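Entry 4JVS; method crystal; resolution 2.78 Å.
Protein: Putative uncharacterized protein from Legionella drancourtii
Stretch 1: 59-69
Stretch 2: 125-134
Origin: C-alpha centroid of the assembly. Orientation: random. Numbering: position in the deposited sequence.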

# COMPACT_ATOMS: atom_id res chain seq x y z
N ASN A 59 -6.48 -0.94 21.02
CA ASN A 59 -7.22 -1.69 20.02
C ASN A 59 -6.91 -1.16 18.63
O ASN A 59 -7.42 -0.11 18.23
CB ASN A 59 -8.72 -1.62 20.29
CG ASN A 59 -9.54 -2.44 19.31
OD1 ASN A 59 -9.15 -2.67 18.17
ND2 ASN A 59 -10.71 -2.87 19.76
N PHE A 60 -6.12 -1.91 17.87
CA PHE A 60 -5.63 -1.45 16.58
C PHE A 60 -6.73 -1.19 15.55
O PHE A 60 -6.64 -0.22 14.79
CB PHE A 60 -4.53 -2.36 16.06
CG PHE A 60 -3.24 -2.20 16.80
CD1 PHE A 60 -2.44 -1.10 16.58
CD2 PHE A 60 -2.84 -3.13 17.74
CE1 PHE A 60 -1.25 -0.94 17.28
CE2 PHE A 60 -1.67 -2.97 18.43
CZ PHE A 60 -0.87 -1.88 18.21
N GLY A 61 -7.78 -2.01 15.56
CA GLY A 61 -8.98 -1.75 14.78
C GLY A 61 -9.64 -0.42 15.11
O GLY A 61 -10.04 0.33 14.20
N GLN A 62 -9.76 -0.09 16.39
CA GLN A 62 -10.33 1.20 16.78
C GLN A 62 -9.36 2.35 16.47
O GLN A 62 -9.78 3.46 16.15
CB GLN A 62 -10.72 1.23 18.26
CG GLN A 62 -11.59 0.06 18.72
CD GLN A 62 -13.01 0.07 18.15
OE1 GLN A 62 -13.76 1.03 18.35
NE2 GLN A 62 -13.38 -1.01 17.46
N LEU A 63 -8.06 2.09 16.56
CA LEU A 63 -7.08 3.11 16.26
C LEU A 63 -7.17 3.45 14.79
O LEU A 63 -7.08 4.62 14.40
CB LEU A 63 -5.67 2.64 16.60
CG LEU A 63 -4.72 3.65 17.24
CD1 LEU A 63 -3.27 3.23 17.07
CD2 LEU A 63 -4.93 5.02 16.68
N ALA A 64 -7.37 2.43 13.96
CA ALA A 64 -7.52 2.63 12.53
C ALA A 64 -8.80 3.40 12.16
O ALA A 64 -8.74 4.33 11.36
CB ALA A 64 -7.44 1.31 11.78
N LYS A 65 -9.94 3.05 12.74
CA LYS A 65 -11.16 3.84 12.53
C LYS A 65 -10.92 5.29 12.91
O LYS A 65 -11.30 6.22 12.20
CB LYS A 65 -12.36 3.29 13.31
CG LYS A 65 -12.72 1.84 12.95
CD LYS A 65 -13.42 1.10 14.11
CE LYS A 65 -13.62 -0.40 13.81
NZ LYS A 65 -14.59 -0.67 12.68
N CYS A 66 -10.24 5.48 14.04
CA CYS A 66 -9.96 6.80 14.59
C CYS A 66 -9.11 7.64 13.63
O CYS A 66 -9.39 8.82 13.39
CB CYS A 66 -9.27 6.63 15.94
SG CYS A 66 -9.02 8.14 16.89
N PHE A 67 -8.06 7.03 13.09
CA PHE A 67 -7.24 7.72 12.11
C PHE A 67 -8.01 7.96 10.80
O PHE A 67 -7.91 9.03 10.19
CB PHE A 67 -5.95 6.94 11.82
CG PHE A 67 -5.28 7.37 10.56
CD1 PHE A 67 -4.57 8.55 10.52
CD2 PHE A 67 -5.37 6.59 9.41
CE1 PHE A 67 -3.95 8.95 9.36
CE2 PHE A 67 -4.76 6.98 8.26
CZ PHE A 67 -4.04 8.16 8.23
N ASN A 68 -8.76 6.95 10.38
CA ASN A 68 -9.55 7.05 9.16
C ASN A 68 -10.59 8.16 9.24
O ASN A 68 -10.83 8.84 8.26
CB ASN A 68 -10.19 5.71 8.83
CG ASN A 68 -9.17 4.65 8.47
OD1 ASN A 68 -8.11 4.95 7.92
ND2 ASN A 68 -9.49 3.40 8.77
N ASP A 69 -11.21 8.35 10.40
CA ASP A 69 -12.17 9.44 10.57
C ASP A 69 -11.47 10.77 10.34
O ASP A 69 -12.00 11.66 9.67
CB ASP A 69 -12.77 9.44 11.99
CG ASP A 69 -13.67 8.26 12.24
OD1 ASP A 69 -14.00 7.54 11.27
OD2 ASP A 69 -14.07 8.07 13.42
N LEU A 125 -5.43 5.89 -0.91
CA LEU A 125 -4.01 5.58 -0.81
C LEU A 125 -3.50 5.66 0.61
O LEU A 125 -2.32 5.44 0.86
CB LEU A 125 -3.19 6.53 -1.68
CG LEU A 125 -3.42 6.35 -3.17
CD1 LEU A 125 -2.64 7.38 -3.99
CD2 LEU A 125 -3.07 4.94 -3.55
N SER A 126 -4.38 6.00 1.55
CA SER A 126 -3.93 6.25 2.91
C SER A 126 -4.84 5.74 4.04
O SER A 126 -4.48 5.83 5.21
CB SER A 126 -3.63 7.74 3.08
OG SER A 126 -2.50 8.10 2.30
N ILE A 127 -6.00 5.18 3.69
CA ILE A 127 -6.89 4.62 4.70
C ILE A 127 -6.42 3.25 5.19
O ILE A 127 -6.09 2.36 4.40
CB ILE A 127 -8.37 4.61 4.23
CG1 ILE A 127 -9.00 5.98 4.52
CG2 ILE A 127 -9.17 3.52 4.95
CD1 ILE A 127 -10.45 6.08 4.14
N VAL A 128 -6.36 3.09 6.50
CA VAL A 128 -5.91 1.86 7.12
C VAL A 128 -7.09 0.95 7.38
O VAL A 128 -8.01 1.31 8.12
CB VAL A 128 -5.19 2.13 8.46
CG1 VAL A 128 -4.48 0.89 8.93
CG2 VAL A 128 -4.21 3.27 8.31
N ASP A 129 -7.07 -0.23 6.77
CA ASP A 129 -8.13 -1.21 6.94
C ASP A 129 -8.16 -1.69 8.38
O ASP A 129 -7.20 -2.30 8.86
CB ASP A 129 -7.89 -2.41 6.02
CG ASP A 129 -9.02 -3.41 6.05
OD1 ASP A 129 -8.75 -4.63 6.04
OD2 ASP A 129 -10.19 -2.95 6.08
N PRO A 130 -9.26 -1.42 9.08
CA PRO A 130 -9.40 -1.86 10.48
C PRO A 130 -9.25 -3.38 10.65
O PRO A 130 -8.67 -3.82 11.64
CB PRO A 130 -10.83 -1.40 10.85
CG PRO A 130 -11.10 -0.23 9.94
CD PRO A 130 -10.38 -0.55 8.65
N LYS A 131 -9.67 -4.17 9.69
CA LYS A 131 -9.51 -5.59 9.82
C LYS A 131 -8.13 -6.11 9.61
O LYS A 131 -7.62 -6.87 10.40
CB LYS A 131 -10.41 -6.30 8.86
CG LYS A 131 -11.86 -6.13 9.13
CD LYS A 131 -12.64 -7.12 8.31
CE LYS A 131 -13.01 -6.55 6.96
NZ LYS A 131 -14.30 -5.84 7.00
N THR A 132 -7.53 -5.75 8.51
CA THR A 132 -6.21 -6.30 8.17
C THR A 132 -5.01 -5.44 8.55
O THR A 132 -3.87 -5.91 8.53
CB THR A 132 -6.12 -6.61 6.66
OG1 THR A 132 -6.12 -5.39 5.92
CG2 THR A 132 -7.29 -7.47 6.23
N LEU A 133 -5.26 -4.17 8.86
CA LEU A 133 -4.20 -3.19 9.16
C LEU A 133 -3.27 -2.94 7.97
O LEU A 133 -2.13 -2.51 8.14
CB LEU A 133 -3.39 -3.60 10.39
CG LEU A 133 -4.10 -3.47 11.73
CD1 LEU A 133 -3.07 -3.58 12.83
CD2 LEU A 133 -4.85 -2.15 11.80
N GLY A 134 -3.77 -3.20 6.78
CA GLY A 134 -3.09 -2.80 5.57
C GLY A 134 -3.95 -1.77 4.87
O GLY A 134 -4.91 -1.25 5.44

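The first stretch is a helix from Phe60 onward, and the second is an irregular chain that lies along one side of it. The two run in opposite directions. Gly61 sits beside Pro130, with their CA atoms 4.3 Å apart, and Asn68 sits beside Ile127, with CA atoms 5.7 Å apart. The contact is small, burying 455 Å² in all. The helix meets its partner through Phe60, Gly61, Ala64, Lys65, Phe67 and Asn68, a spacing that follows the helical repeat.

The closest approach of the backbones is at Gly61. Gly61 CA comes within 3.8 Å of Pro130 O. A CB on Gly61 would be crowded by Asn59 OD1, 3.3 Å away.

One turn further on, Ala64 is the small bump at the middle of the contact. Its CA-to-CB bond points toward the second stretch, and the methyl group enters a shallow hollow built from three residues. Ala64 CB is 3.7 Å from Val128 O and 3.9 Å from Pro130 CA. Leu133 closes another part of the hollow, with its CD2 4.3 Å from Ala64 CB. The walls are thus partly backbone and partly apolar side chain.

Leu133 also reaches the start of the helix. Its CD1 lies 3.7 Å from Phe60 CB and approaches the Phe60 ring obliquely. The end of the Phe60 side chain leads away from the second stretch, so the contact is made near the base of that side chain. Leu133 has positive phi and psi (63/23). A backbone bond from its N to Asp129 O, 2.7 Å long, helps close the turn that carries it.

The proline ring packs against a longer side chain. Lys65 CG lies 4.0 Å from Pro130 CG, and the end of the lysine stays beside the ring, with Lys65 NZ 4.2 Å from Pro130 CB.

Phe67 is the large bump toward the other end. Its ring meets Val128 and the backbone of Ser126 on the side that faces the second stretch. Phe67 CD2 is 3.7 Å from Val128 CG2, an oblique apolar contact. Ser126 O meets the ring at its edge, near its plane, 3.3 Å from Phe67 CE2. The ring edge carries slightly positive hydrogens, so a carbonyl oxygen is a suitable neighbour there.

Asn68 supplies the polar grip. Its amide group holds the backbone of Val128 at two points. Val128 N donates to Asn68 OD1 at 2.9 Å, and Asn68 ND2 donates to Val128 O at 2.6 Å with a nearly straight angle of 171°. The pair satisfies both backbone polar groups of a buried residue that has no regular strand partner here. Asn68 OD1 also touches Ile127, 3.5 Å from Ile127 CA.

At the helix start, Asn59 makes no contact with the second stretch. It caps the helix instead: Gln62 N donates to Asn59 OD1 at 3.2 Å.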